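Local coordinates for protein transcriptional regulator, TetR family (Cytophaga hutchinsonii, PDB 3EUP) that probably binds operator DNA as a dimer through N-terminal helix-turn-helix domains and regulates transcription, probably in response to a small ligand, as in relatives, at residues Thr12-Ile17 with Phe63-Gly68; Asp36-Thr41 with Gly46-Asn51; Gly50-Lys55 with Ala59-Asp64. One frame throughout, in Å; residues are numbered along the deposited sequence.

All three contacts lie in the N-terminal part of the chain, by family the probable DNA-binding domain, or on the helix leading out of it. Contacts 2 and 3 are largely buried, whereas contact 1 is only partly so, with one buried residue among the three that touch. Contacts 1 and 3 both use helix 55-78, and Phe52 of contact 3 packs against Ile16 and Ile17 of contact 1, which joins the two into one apolar patch. Contact 2 sits farther from the centre of the chain, about 24 Å against 13 Å for contact 1 (centre to centre), and holds two short helices together. It is mostly apolar, with the Thr41 and Tyr49 hydroxyls beside methyl groups; contact 1 adds an amide, contact 3 a main-chain hydrogen bond.

Contact 1 of 3, residues Thr12-Ile17 with Phe63-Gly68; sequences TRQFII and FDYNWG
Tyr65 carries this contact from helix 55-78, laying its CB and ring against Ile17 and Gln14, one turn apart on helix 10-31. The tight point is apolar: CG2 of Ile17 comes within 3.4 Å of Tyr65 CB, and the same methyl stands 3.8 Å from Tyr65 CG, at the root of the ring. That branch is the one opposite the backbone N of Ile17, while CG1 turns off beside the N (chi1 -69°) and packs on Phe52. Gln14 reaches the ring farther out. Its chain runs away from the backbone N and then bends at chi2 (60°), which carries NE2 to 3.7 Å from Tyr65 CD1 and 3.8 Å from Tyr65 CE1. The amide and ring planes stand 45° apart, so this is oblique packing and no flat stack; the hydrogen-bond partner of NE2 is Glu18, in the same helix. Tyr65 also touches Glu18 and Ala21, extending the seam along helix 10-31. Were the ring cut back to an alanine here, CB could still meet Ile17 CG2, but the Gln14 amide would probably lose its aromatic neighbour and that methyl its second contact. Phe63 and Trp67, on the same helix as Tyr65, pack on helices 109-117 and 122-148. Helix 55-78 thus links two parts of the chain, as the connecting helix does in TetR-family regulators between DNA-binding and C-terminal domains.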
ATOM      1  N   THR A  12       7.701   2.554  31.706  1.00 22.50           N
ATOM      2  CA  THR A  12       7.336   1.189  31.389  1.00 22.65           C
ATOM      3  C   THR A  12       6.444   1.183  30.155  1.00 22.63           C
ATOM      4  O   THR A  12       6.631   0.369  29.220  1.00 21.35           O
ATOM      5  CB  THR A  12       6.647   0.512  32.581  1.00 22.85           C
ATOM      6  OG1 THR A  12       7.512   0.587  33.707  1.00 23.94           O
ATOM      7  CG2 THR A  12       6.373  -0.939  32.271  1.00 22.57           C
ATOM      8  N   ARG A  13       5.502   2.130  30.135  1.00 22.34           N
ATOM      9  CA  ARG A  13       4.614   2.336  29.004  1.00 22.60           C
ATOM     10  C   ARG A  13       5.381   2.576  27.708  1.00 21.72           C
ATOM     11  O   ARG A  13       5.085   1.966  26.681  1.00 22.28           O
ATOM     12  CB  ARG A  13       3.669   3.505  29.295  1.00 22.75           C
ATOM     13  CG  ARG A  13       2.690   3.793  28.171  1.00 25.52           C
ATOM     14  CD  ARG A  13       1.616   4.786  28.594  1.00 27.93           C
ATOM     15  NE  ARG A  13       0.665   4.959  27.526  1.00 32.25           N
ATOM     16  CZ  ARG A  13       0.900   5.658  26.422  1.00 35.91           C
ATOM     17  NH1 ARG A  13       2.049   6.308  26.251  1.00 37.44           N
ATOM     18  NH2 ARG A  13      -0.033   5.724  25.487  1.00 38.86           N
ATOM     19  N   GLN A  14       6.378   3.439  27.763  1.00 21.84           N
ATOM     20  CA  GLN A  14       7.194   3.741  26.596  1.00 22.39           C
ATOM     21  C   GLN A  14       8.048   2.552  26.132  1.00 21.64           C
ATOM     22  O   GLN A  14       8.181   2.298  24.936  1.00 22.25           O
ATOM     23  CB  GLN A  14       8.089   4.963  26.879  1.00 22.90           C
ATOM     24  CG  GLN A  14       8.893   5.434  25.681  1.00 24.08           C
ATOM     25  CD  GLN A  14       8.025   5.845  24.499  1.00 30.91           C
ATOM     26  OE1 GLN A  14       6.870   6.277  24.659  1.00 30.53           O
ATOM     27  NE2 GLN A  14       8.583   5.706  23.285  1.00 35.26           N
ATOM     28  N   PHE A  15       8.614   1.818  27.075  1.00 20.71           N
ATOM     29  CA  PHE A  15       9.301   0.582  26.749  1.00 20.62           C
ATOM     30  C   PHE A  15       8.371  -0.424  26.051  1.00 20.27           C
ATOM     31  O   PHE A  15       8.799  -1.110  25.121  1.00 19.01           O
ATOM     32  CB  PHE A  15       9.911  -0.068  28.006  1.00 20.66           C
ATOM     33  CG  PHE A  15      10.432  -1.460  27.762  1.00 22.69           C
ATOM     34  CD1 PHE A  15      11.707  -1.657  27.221  1.00 22.49           C
ATOM     35  CD2 PHE A  15       9.645  -2.573  28.058  1.00 23.88           C
ATOM     36  CE1 PHE A  15      12.184  -2.962  26.951  1.00 24.47           C
ATOM     37  CE2 PHE A  15      10.116  -3.870  27.806  1.00 25.13           C
ATOM     38  CZ  PHE A  15      11.391  -4.064  27.241  1.00 23.39           C
ATOM     39  N   ILE A  16       7.127  -0.544  26.534  1.00 19.69           N
ATOM     40  CA  ILE A  16       6.191  -1.432  25.915  1.00 19.64           C
ATOM     41  C   ILE A  16       5.988  -0.995  24.468  1.00 19.60           C
ATOM     42  O   ILE A  16       5.988  -1.827  23.575  1.00 19.30           O
ATOM     43  CB  ILE A  16       4.772  -1.480  26.589  1.00 19.58           C
ATOM     44  CG1 ILE A  16       4.801  -1.947  28.032  1.00 20.64           C
ATOM     45  CG2 ILE A  16       3.877  -2.413  25.803  1.00 16.62           C
ATOM     46  CD1 ILE A  16       5.530  -3.163  28.207  1.00 25.07           C
ATOM     47  N   ILE A  17       5.790   0.306  24.254  1.00 20.80           N
ATOM     48  CA  ILE A  17       5.505   0.837  22.905  1.00 21.56           C
ATOM     49  C   ILE A  17       6.674   0.518  21.992  1.00 21.80           C
ATOM     50  O   ILE A  17       6.500  -0.065  20.904  1.00 21.55           O
ATOM     51  CB  ILE A  17       5.224   2.341  22.917  1.00 21.72           C
ATOM     52  CG1 ILE A  17       3.886   2.629  23.619  1.00 22.78           C
ATOM     53  CG2 ILE A  17       5.160   2.881  21.480  1.00 22.06           C
ATOM     54  CD1 ILE A  17       3.676   4.113  24.050  1.00 22.26           C
ATOM     55  N   PHE A  63       1.211   2.621  16.490  1.00 22.15           N
ATOM     56  CA  PHE A  63       1.091   3.380  15.262  1.00 21.99           C
ATOM     57  C   PHE A  63       1.622   4.793  15.465  1.00 22.63           C
ATOM     58  O   PHE A  63       2.432   5.280  14.670  1.00 21.48           O
ATOM     59  CB  PHE A  63      -0.359   3.444  14.743  1.00 22.19           C
ATOM     60  CG  PHE A  63      -0.498   4.347  13.565  1.00 20.82           C
ATOM     61  CD1 PHE A  63      -0.167   3.895  12.308  1.00 25.00           C
ATOM     62  CD2 PHE A  63      -0.832   5.685  13.730  1.00 25.14           C
ATOM     63  CE1 PHE A  63      -0.219   4.738  11.190  1.00 27.39           C
ATOM     64  CE2 PHE A  63      -0.875   6.552  12.617  1.00 25.29           C
ATOM     65  CZ  PHE A  63      -0.590   6.074  11.352  1.00 25.18           C
ATOM     66  N   ASP A  64       1.200   5.460  16.541  1.00 23.19           N
ATOM     67  CA  ASP A  64       1.723   6.808  16.820  1.00 23.96           C
ATOM     68  C   ASP A  64       3.242   6.832  16.919  1.00 23.23           C
ATOM     69  O   ASP A  64       3.876   7.730  16.403  1.00 22.69           O
ATOM     70  CB  ASP A  64       1.101   7.402  18.074  1.00 24.51           C
ATOM     71  CG  ASP A  64      -0.376   7.783  17.876  1.00 28.31           C
ATOM     72  OD1 ASP A  64      -0.837   7.881  16.715  1.00 30.39           O
ATOM     73  OD2 ASP A  64      -1.101   7.956  18.892  1.00 32.53           O
ATOM     74  N   TYR A  65       3.842   5.811  17.519  1.00 22.92           N
ATOM     75  CA  TYR A  65       5.319   5.760  17.603  1.00 23.72           C
ATOM     76  C   TYR A  65       6.003   5.483  16.241  1.00 22.49           C
ATOM     77  O   TYR A  65       6.974   6.130  15.868  1.00 21.88           O
ATOM     78  CB  TYR A  65       5.761   4.726  18.641  1.00 23.28           C
ATOM     79  CG  TYR A  65       7.243   4.455  18.693  1.00 25.70           C
ATOM     80  CD1 TYR A  65       8.040   5.083  19.638  1.00 28.96           C
ATOM     81  CD2 TYR A  65       7.838   3.524  17.841  1.00 29.28           C
ATOM     82  CE1 TYR A  65       9.380   4.827  19.724  1.00 32.80           C
ATOM     83  CE2 TYR A  65       9.226   3.277  17.903  1.00 33.65           C
ATOM     84  CZ  TYR A  65       9.972   3.915  18.863  1.00 33.82           C
ATOM     85  OH  TYR A  65      11.328   3.704  18.977  1.00 40.01           O
ATOM     86  N   ASN A  66       5.495   4.500  15.523  1.00 23.06           N
ATOM     87  CA  ASN A  66       6.011   4.139  14.194  1.00 22.67           C
ATOM     88  C   ASN A  66       5.977   5.267  13.179  1.00 22.86           C
ATOM     89  O   ASN A  66       6.996   5.586  12.531  1.00 23.80           O
ATOM     90  CB  ASN A  66       5.251   2.916  13.653  1.00 22.23           C
ATOM     91  CG  ASN A  66       5.757   1.617  14.252  1.00 23.39           C
ATOM     92  OD1 ASN A  66       5.015   0.636  14.371  1.00 27.36           O
ATOM     93  ND2 ASN A  66       7.012   1.614  14.660  1.00 20.28           N
ATOM     94  N   TRP A  67       4.803   5.876  13.057  1.00 23.28           N
ATOM     95  CA  TRP A  67       4.630   7.004  12.192  1.00 23.48           C
ATOM     96  C   TRP A  67       5.342   8.245  12.759  1.00 23.07           C
ATOM     97  O   TRP A  67       5.932   9.001  12.003  1.00 22.87           O
ATOM     98  CB  TRP A  67       3.149   7.248  11.924  1.00 22.79           C
ATOM     99  CG  TRP A  67       2.931   8.343  10.960  1.00 25.39           C
ATOM    100  CD1 TRP A  67       2.395   9.568  11.222  1.00 26.19           C
ATOM    101  CD2 TRP A  67       3.339   8.365   9.589  1.00 25.40           C
ATOM    102  NE1 TRP A  67       2.380  10.321  10.079  1.00 26.90           N
ATOM    103  CE2 TRP A  67       2.967   9.608   9.067  1.00 26.43           C
ATOM    104  CE3 TRP A  67       3.948   7.428   8.743  1.00 27.50           C
ATOM    105  CZ2 TRP A  67       3.167   9.942   7.738  1.00 27.55           C
ATOM    106  CZ3 TRP A  67       4.148   7.758   7.421  1.00 29.74           C
ATOM    107  CH2 TRP A  67       3.755   9.001   6.931  1.00 28.79           C
ATOM    108  N   GLY A  68       5.298   8.451  14.074  1.00 23.38           N
ATOM    109  CA  GLY A  68       6.051   9.561  14.674  1.00 23.22           C
ATOM    110  C   GLY A  68       7.543   9.452  14.314  1.00 24.16           C
ATOM    111  O   GLY A  68       8.238  10.466  14.092  1.00 22.44           O
TER

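Contact 2 of 3, residues Asp36-Thr41 with Gly46-Asn51; sequences DLTEAT and GSIYGN
Ile48 pushes its CD1 end-on into helix 34-41, and the packed half of the contact gathers round that methyl. CD1 lies 3.8 Å from Leu37 CB, 4.0 Å from Thr38 CG2 and 3.7 Å from Thr41 OG1, so it fits among three side chains of one helical face. The extended Ile48 chain (chi2 173°) takes it that far. Thr41 OG1, though beside a methyl, is not idle: it donates to Leu37 O at 2.9 Å, and that carbonyl also accepts from Thr41 N, the two donors arriving from opposite faces of its plane. The same hydroxyl pairs with Leu43 N in the turn.

The looser side belongs to Tyr49, partly exposed. Its OH approaches Leu37 CD1 at 3.6 Å, the side chains crossing at about a right angle, while Ile48 CG2 sits over the centre of the ring on one face. Beyond, Tyr49 leans on Lys55 and Val58 of helix 55-78, and Leu37 on Thr20 and Phe24 of helix 10-31. Two short helices joined by a tight turn and packed through an apolar centre form the helix-turn-helix of TetR-type regulators, in which helix 45-48 would be the recognition helix.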
ATOM      1  N   ASP A  36       3.168 -12.922  21.619  1.00 29.89           N
ATOM      2  CA  ASP A  36       4.038 -12.047  20.838  1.00 29.04           C
ATOM      3  C   ASP A  36       4.435 -10.861  21.729  1.00 27.55           C
ATOM      4  O   ASP A  36       5.586 -10.475  21.752  1.00 26.28           O
ATOM      5  CB  ASP A  36       3.339 -11.511  19.568  1.00 29.62           C
ATOM      6  CG  ASP A  36       3.042 -12.593  18.524  1.00 31.44           C
ATOM      7  OD1 ASP A  36       3.863 -13.537  18.350  1.00 35.19           O
ATOM      8  OD2 ASP A  36       1.980 -12.489  17.864  1.00 32.04           O
ATOM      9  N   LEU A  37       3.480 -10.312  22.482  1.00 26.34           N
ATOM     10  CA  LEU A  37       3.723  -9.104  23.279  1.00 25.80           C
ATOM     11  C   LEU A  37       4.593  -9.352  24.520  1.00 25.88           C
ATOM     12  O   LEU A  37       5.507  -8.564  24.809  1.00 25.50           O
ATOM     13  CB  LEU A  37       2.394  -8.458  23.711  1.00 25.59           C
ATOM     14  CG  LEU A  37       1.458  -7.885  22.640  1.00 26.05           C
ATOM     15  CD1 LEU A  37       0.267  -7.154  23.323  1.00 25.62           C
ATOM     16  CD2 LEU A  37       2.210  -6.964  21.698  1.00 23.31           C
ATOM     17  N   THR A  38       4.289 -10.426  25.256  1.00 25.08           N
ATOM     18  CA  THR A  38       5.064 -10.812  26.413  1.00 25.85           C
ATOM     19  C   THR A  38       6.465 -11.276  25.990  1.00 26.60           C
ATOM     20  O   THR A  38       7.406 -11.042  26.726  1.00 26.02           O
ATOM     21  CB  THR A  38       4.363 -11.894  27.283  1.00 25.56           C
ATOM     22  OG1 THR A  38       4.211 -13.103  26.533  1.00 26.74           O
ATOM     23  CG2 THR A  38       3.010 -11.433  27.750  1.00 25.87           C
ATOM     24  N   GLU A  39       6.619 -11.915  24.822  1.00 26.71           N
ATOM     25  CA  GLU A  39       7.964 -12.258  24.344  1.00 27.72           C
ATOM     26  C   GLU A  39       8.750 -11.014  23.956  1.00 26.67           C
ATOM     27  O   GLU A  39       9.901 -10.873  24.325  1.00 27.30           O
ATOM     28  CB  GLU A  39       7.960 -13.202  23.147  1.00 28.88           C
ATOM     29  CG  GLU A  39       7.572 -14.651  23.442  1.00 33.50           C
ATOM     30  CD  GLU A  39       7.657 -15.549  22.175  1.00 39.88           C
ATOM     31  OE1 GLU A  39       8.152 -15.060  21.112  1.00 44.25           O
ATOM     32  OE2 GLU A  39       7.264 -16.745  22.259  1.00 42.36           O
ATOM     33  N   ALA A  40       8.125 -10.118  23.212  1.00 25.73           N
ATOM     34  CA  ALA A  40       8.777  -8.862  22.752  1.00 25.05           C
ATOM     35  C   ALA A  40       9.218  -7.967  23.929  1.00 24.08           C
ATOM     36  O   ALA A  40      10.288  -7.379  23.882  1.00 22.88           O
ATOM     37  CB  ALA A  40       7.849  -8.088  21.819  1.00 24.67           C
ATOM     38  N   THR A  41       8.408  -7.915  24.983  1.00 22.58           N
ATOM     39  CA  THR A  41       8.685  -7.045  26.112  1.00 22.36           C
ATOM     40  C   THR A  41       9.479  -7.756  27.229  1.00 22.86           C
ATOM     41  O   THR A  41      10.070  -7.103  28.088  1.00 22.80           O
ATOM     42  CB  THR A  41       7.353  -6.510  26.718  1.00 22.55           C
ATOM     43  OG1 THR A  41       6.603  -7.606  27.286  1.00 20.51           O
ATOM     44  CG2 THR A  41       6.518  -5.772  25.655  1.00 20.75           C
ATOM     45  N   GLY A  46       0.244  -9.009  33.042  1.00 29.71           N
ATOM     46  CA  GLY A  46      -0.093  -8.053  34.088  1.00 30.15           C
ATOM     47  C   GLY A  46       0.612  -6.719  33.984  1.00 30.29           C
ATOM     48  O   GLY A  46      -0.010  -5.682  34.204  1.00 30.55           O
ATOM     49  N   SER A  47       1.910  -6.721  33.660  1.00 30.23           N
ATOM     50  CA  SER A  47       2.624  -5.466  33.452  1.00 30.26           C
ATOM     51  C   SER A  47       2.123  -4.748  32.211  1.00 30.05           C
ATOM     52  O   SER A  47       1.903  -3.548  32.238  1.00 31.24           O
ATOM     53  CB  SER A  47       4.130  -5.692  33.332  1.00 30.53           C
ATOM     54  OG  SER A  47       4.607  -6.309  34.496  1.00 32.02           O
ATOM     55  N   ILE A  48       1.963  -5.469  31.115  1.00 29.46           N
ATOM     56  CA  ILE A  48       1.488  -4.861  29.885  1.00 29.20           C
ATOM     57  C   ILE A  48       0.105  -4.212  30.112  1.00 30.28           C
ATOM     58  O   ILE A  48      -0.092  -3.016  29.887  1.00 29.85           O
ATOM     59  CB  ILE A  48       1.420  -5.891  28.778  1.00 28.65           C
ATOM     60  CG1 ILE A  48       2.830  -6.342  28.376  1.00 27.38           C
ATOM     61  CG2 ILE A  48       0.687  -5.322  27.570  1.00 28.35           C
ATOM     62  CD1 ILE A  48       2.861  -7.497  27.398  1.00 28.87           C
ATOM     63  N   TYR A  49      -0.841  -4.978  30.638  1.00 31.24           N
ATOM     64  CA  TYR A  49      -2.198  -4.449  30.752  1.00 32.61           C
ATOM     65  C   TYR A  49      -2.439  -3.654  32.028  1.00 32.86           C
ATOM     66  O   TYR A  49      -3.555  -3.256  32.306  1.00 34.91           O
ATOM     67  CB  TYR A  49      -3.243  -5.540  30.461  1.00 32.59           C
ATOM     68  CG  TYR A  49      -3.181  -5.962  28.987  1.00 34.54           C
ATOM     69  CD1 TYR A  49      -3.181  -5.004  27.948  1.00 36.60           C
ATOM     70  CD2 TYR A  49      -3.088  -7.302  28.624  1.00 36.37           C
ATOM     71  CE1 TYR A  49      -3.103  -5.391  26.577  1.00 35.82           C
ATOM     72  CE2 TYR A  49      -3.009  -7.701  27.270  1.00 36.20           C
ATOM     73  CZ  TYR A  49      -3.020  -6.748  26.254  1.00 36.32           C
ATOM     74  OH  TYR A  49      -2.933  -7.161  24.937  1.00 35.02           O
ATOM     75  N   GLY A  50      -1.373  -3.374  32.763  1.00 32.95           N
ATOM     76  CA  GLY A  50      -1.392  -2.356  33.799  1.00 32.41           C
ATOM     77  C   GLY A  50      -0.987  -0.993  33.263  1.00 31.79           C
ATOM     78  O   GLY A  50      -1.104   0.006  33.963  1.00 31.69           O
ATOM     79  N   ASN A  51      -0.487  -0.951  32.032  1.00 30.59           N
ATOM     80  CA  ASN A  51      -0.151   0.312  31.358  1.00 29.90           C
ATOM     81  C   ASN A  51      -1.110   0.650  30.215  1.00 29.72           C
ATOM     82  O   ASN A  51      -1.209   1.799  29.802  1.00 29.88           O
ATOM     83  CB  ASN A  51       1.272   0.237  30.813  1.00 29.44           C
ATOM     84  CG  ASN A  51       2.279   0.285  31.895  1.00 29.31           C
ATOM     85  OD1 ASN A  51       2.614   1.364  32.391  1.00 27.71           O
ATOM     86  ND2 ASN A  51       2.740  -0.885  32.324  1.00 27.15           N
TER

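Contact 3 of 3, residues Gly50-Lys55 with Ala59-Asp64; sequences GNFENK and AIAAFD
With its CG beside the backbone N and opposite the carbonyl carbon (chi1 -69°), Phe52 swings its ring from the loop toward helix 55-78, where Phe52 CE1 lies 3.8 Å from Ala61 CB. This is the link that follows the helix-turn-helix of a TetR-type DNA-binding domain and leads into the long helix 55-78. The Phe52 backbone is extended (phi -134°), and the ring lies between this helix and helix 10-31, where it also packs on Arg13 and Ile16. The methyl approaches the ring obliquely, and as Ala61 is small the meeting is confined to one ring carbon and one methyl.

Asn54 is the N-cap, just before helix 55-78; its OD1 accepts from Ala57 N and so supplies an acceptor to an amide of the first turn. Lys55 follows; its CB is directed away from segment 59-64, and NZ hydrogen-bonds to the carbonyls of Thr32 and Leu29, tying the helix start to the end of helix 10-31 and the turn after it. Its own carbonyl closes the first turn: Ala59 N donates to Lys55 O at 2.9 Å, lying in the carbonyl plane, with an N-H...O angle of 154°, while Ala59 CB sits 3.7 Å from Lys55 O.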
ATOM      1  N   GLY A  50      -1.373  -3.374  32.763  1.00 32.95           N
ATOM      2  CA  GLY A  50      -1.392  -2.356  33.799  1.00 32.41           C
ATOM      3  C   GLY A  50      -0.987  -0.993  33.263  1.00 31.79           C
ATOM      4  O   GLY A  50      -1.104   0.006  33.963  1.00 31.69           O
ATOM      5  N   ASN A  51      -0.487  -0.951  32.032  1.00 30.59           N
ATOM      6  CA  ASN A  51      -0.151   0.312  31.358  1.00 29.90           C
ATOM      7  C   ASN A  51      -1.110   0.650  30.215  1.00 29.72           C
ATOM      8  O   ASN A  51      -1.209   1.799  29.802  1.00 29.88           O
ATOM      9  CB  ASN A  51       1.272   0.237  30.813  1.00 29.44           C
ATOM     10  CG  ASN A  51       2.279   0.285  31.895  1.00 29.31           C
ATOM     11  OD1 ASN A  51       2.614   1.364  32.391  1.00 27.71           O
ATOM     12  ND2 ASN A  51       2.740  -0.885  32.324  1.00 27.15           N
ATOM     13  N   PHE A  52      -1.787  -0.363  29.697  1.00 29.22           N
ATOM     14  CA  PHE A  52      -2.701  -0.191  28.592  1.00 29.64           C
ATOM     15  C   PHE A  52      -4.007  -0.921  28.874  1.00 30.88           C
ATOM     16  O   PHE A  52      -4.001  -2.031  29.409  1.00 30.85           O
ATOM     17  CB  PHE A  52      -2.100  -0.803  27.334  1.00 29.10           C
ATOM     18  CG  PHE A  52      -0.931  -0.067  26.812  1.00 27.58           C
ATOM     19  CD1 PHE A  52      -1.108   1.004  25.948  1.00 25.51           C
ATOM     20  CD2 PHE A  52       0.357  -0.436  27.183  1.00 27.43           C
ATOM     21  CE1 PHE A  52      -0.034   1.674  25.432  1.00 26.82           C
ATOM     22  CE2 PHE A  52       1.453   0.249  26.695  1.00 26.98           C
ATOM     23  CZ  PHE A  52       1.260   1.307  25.812  1.00 28.36           C
ATOM     24  N   GLU A  53      -5.110  -0.346  28.406  1.00 31.71           N
ATOM     25  CA  GLU A  53      -6.417  -0.976  28.568  1.00 32.62           C
ATOM     26  C   GLU A  53      -6.472  -2.349  27.930  1.00 31.68           C
ATOM     27  O   GLU A  53      -6.857  -3.326  28.569  1.00 32.18           O
ATOM     28  CB  GLU A  53      -7.508  -0.071  27.985  1.00 33.37           C
ATOM     29  CG  GLU A  53      -8.956  -0.605  28.135  1.00 38.86           C
ATOM     30  CD  GLU A  53      -9.417  -0.818  29.590  1.00 43.69           C
ATOM     31  OE1 GLU A  53      -8.932  -0.115  30.508  1.00 45.46           O
ATOM     32  OE2 GLU A  53     -10.300  -1.695  29.800  1.00 48.90           O
ATOM     33  N   ASN A  54      -6.102  -2.422  26.663  1.00 30.66           N
ATOM     34  CA  ASN A  54      -6.188  -3.659  25.913  1.00 30.40           C
ATOM     35  C   ASN A  54      -5.213  -3.617  24.757  1.00 29.90           C
ATOM     36  O   ASN A  54      -4.485  -2.621  24.583  1.00 28.21           O
ATOM     37  CB  ASN A  54      -7.600  -3.828  25.372  1.00 30.78           C
ATOM     38  CG  ASN A  54      -8.105  -2.575  24.672  1.00 33.64           C
ATOM     39  OD1 ASN A  54      -7.432  -2.008  23.830  1.00 32.74           O
ATOM     40  ND2 ASN A  54      -9.308  -2.133  25.041  1.00 38.86           N
ATOM     41  N   LYS A  55      -5.188  -4.699  23.989  1.00 29.17           N
ATOM     42  CA  LYS A  55      -4.251  -4.827  22.876  1.00 29.92           C
ATOM     43  C   LYS A  55      -4.417  -3.693  21.874  1.00 30.36           C
ATOM     44  O   LYS A  55      -3.437  -3.219  21.285  1.00 29.17           O
ATOM     45  CB  LYS A  55      -4.427  -6.167  22.168  1.00 30.07           C
ATOM     46  CG  LYS A  55      -3.457  -6.346  21.000  1.00 32.38           C
ATOM     47  CD  LYS A  55      -3.352  -7.767  20.533  1.00 35.85           C
ATOM     48  CE  LYS A  55      -4.637  -8.239  19.938  1.00 36.36           C
ATOM     49  NZ  LYS A  55      -4.404  -9.162  18.803  1.00 37.15           N
ATOM     50  N   ALA A  59      -1.823  -1.150  20.115  1.00 22.32           N
ATOM     51  CA  ALA A  59      -1.707  -0.993  18.637  1.00 21.52           C
ATOM     52  C   ALA A  59      -1.766   0.460  18.208  1.00 21.85           C
ATOM     53  O   ALA A  59      -0.982   0.888  17.368  1.00 22.14           O
ATOM     54  CB  ALA A  59      -2.771  -1.779  17.931  1.00 21.42           C
ATOM     55  N   ILE A  60      -2.650   1.227  18.840  1.00 22.11           N
ATOM     56  CA  ILE A  60      -2.794   2.649  18.553  1.00 22.66           C
ATOM     57  C   ILE A  60      -1.540   3.440  18.932  1.00 22.56           C
ATOM     58  O   ILE A  60      -1.056   4.233  18.134  1.00 22.78           O
ATOM     59  CB  ILE A  60      -4.045   3.232  19.192  1.00 23.42           C
ATOM     60  CG1 ILE A  60      -5.322   2.630  18.520  1.00 26.31           C
ATOM     61  CG2 ILE A  60      -3.993   4.818  19.155  1.00 24.14           C
ATOM     62  CD1 ILE A  60      -6.584   2.958  19.296  1.00 27.75           C
ATOM     63  N   ALA A  61      -1.019   3.206  20.137  1.00 22.16           N
ATOM     64  CA  ALA A  61       0.227   3.812  20.580  1.00 21.35           C
ATOM     65  C   ALA A  61       1.392   3.385  19.672  1.00 20.56           C
ATOM     66  O   ALA A  61       2.252   4.225  19.329  1.00 20.30           O
ATOM     67  CB  ALA A  61       0.521   3.422  22.078  1.00 20.29           C
ATOM     68  N   ALA A  62       1.436   2.110  19.295  1.00 20.29           N
ATOM     69  CA  ALA A  62       2.454   1.628  18.329  1.00 20.60           C
ATOM     70  C   ALA A  62       2.411   2.401  17.032  1.00 21.07           C
ATOM     71  O   ALA A  62       3.453   2.776  16.516  1.00 22.50           O
ATOM     72  CB  ALA A  62       2.317   0.119  18.028  1.00 19.99           C
ATOM     73  N   PHE A  63       1.211   2.621  16.490  1.00 22.15           N
ATOM     74  CA  PHE A  63       1.091   3.380  15.262  1.00 21.99           C
ATOM     75  C   PHE A  63       1.622   4.793  15.465  1.00 22.63           C
ATOM     76  O   PHE A  63       2.432   5.280  14.670  1.00 21.48           O
ATOM     77  CB  PHE A  63      -0.359   3.444  14.743  1.00 22.19           C
ATOM     78  CG  PHE A  63      -0.498   4.347  13.565  1.00 20.82           C
ATOM     79  CD1 PHE A  63      -0.167   3.895  12.308  1.00 25.00           C
ATOM     80  CD2 PHE A  63      -0.832   5.685  13.730  1.00 25.14           C
ATOM     81  CE1 PHE A  63      -0.219   4.738  11.190  1.00 27.39           C
ATOM     82  CE2 PHE A  63      -0.875   6.552  12.617  1.00 25.29           C
ATOM     83  CZ  PHE A  63      -0.590   6.074  11.352  1.00 25.18           C
ATOM     84  N   ASP A  64       1.200   5.460  16.541  1.00 23.19           N
ATOM     85  CA  ASP A  64       1.723   6.808  16.820  1.00 23.96           C
ATOM     86  C   ASP A  64       3.242   6.832  16.919  1.00 23.23           C
ATOM     87  O   ASP A  64       3.876   7.730  16.403  1.00 22.69           O
ATOM     88  CB  ASP A  64       1.101   7.402  18.074  1.00 24.51           C
ATOM     89  CG  ASP A  64      -0.376   7.783  17.876  1.00 28.31           C
ATOM     90  OD1 ASP A  64      -0.837   7.881  16.715  1.00 30.39           O
ATOM     91  OD2 ASP A  64      -1.101   7.956  18.892  1.00 32.53           O
TER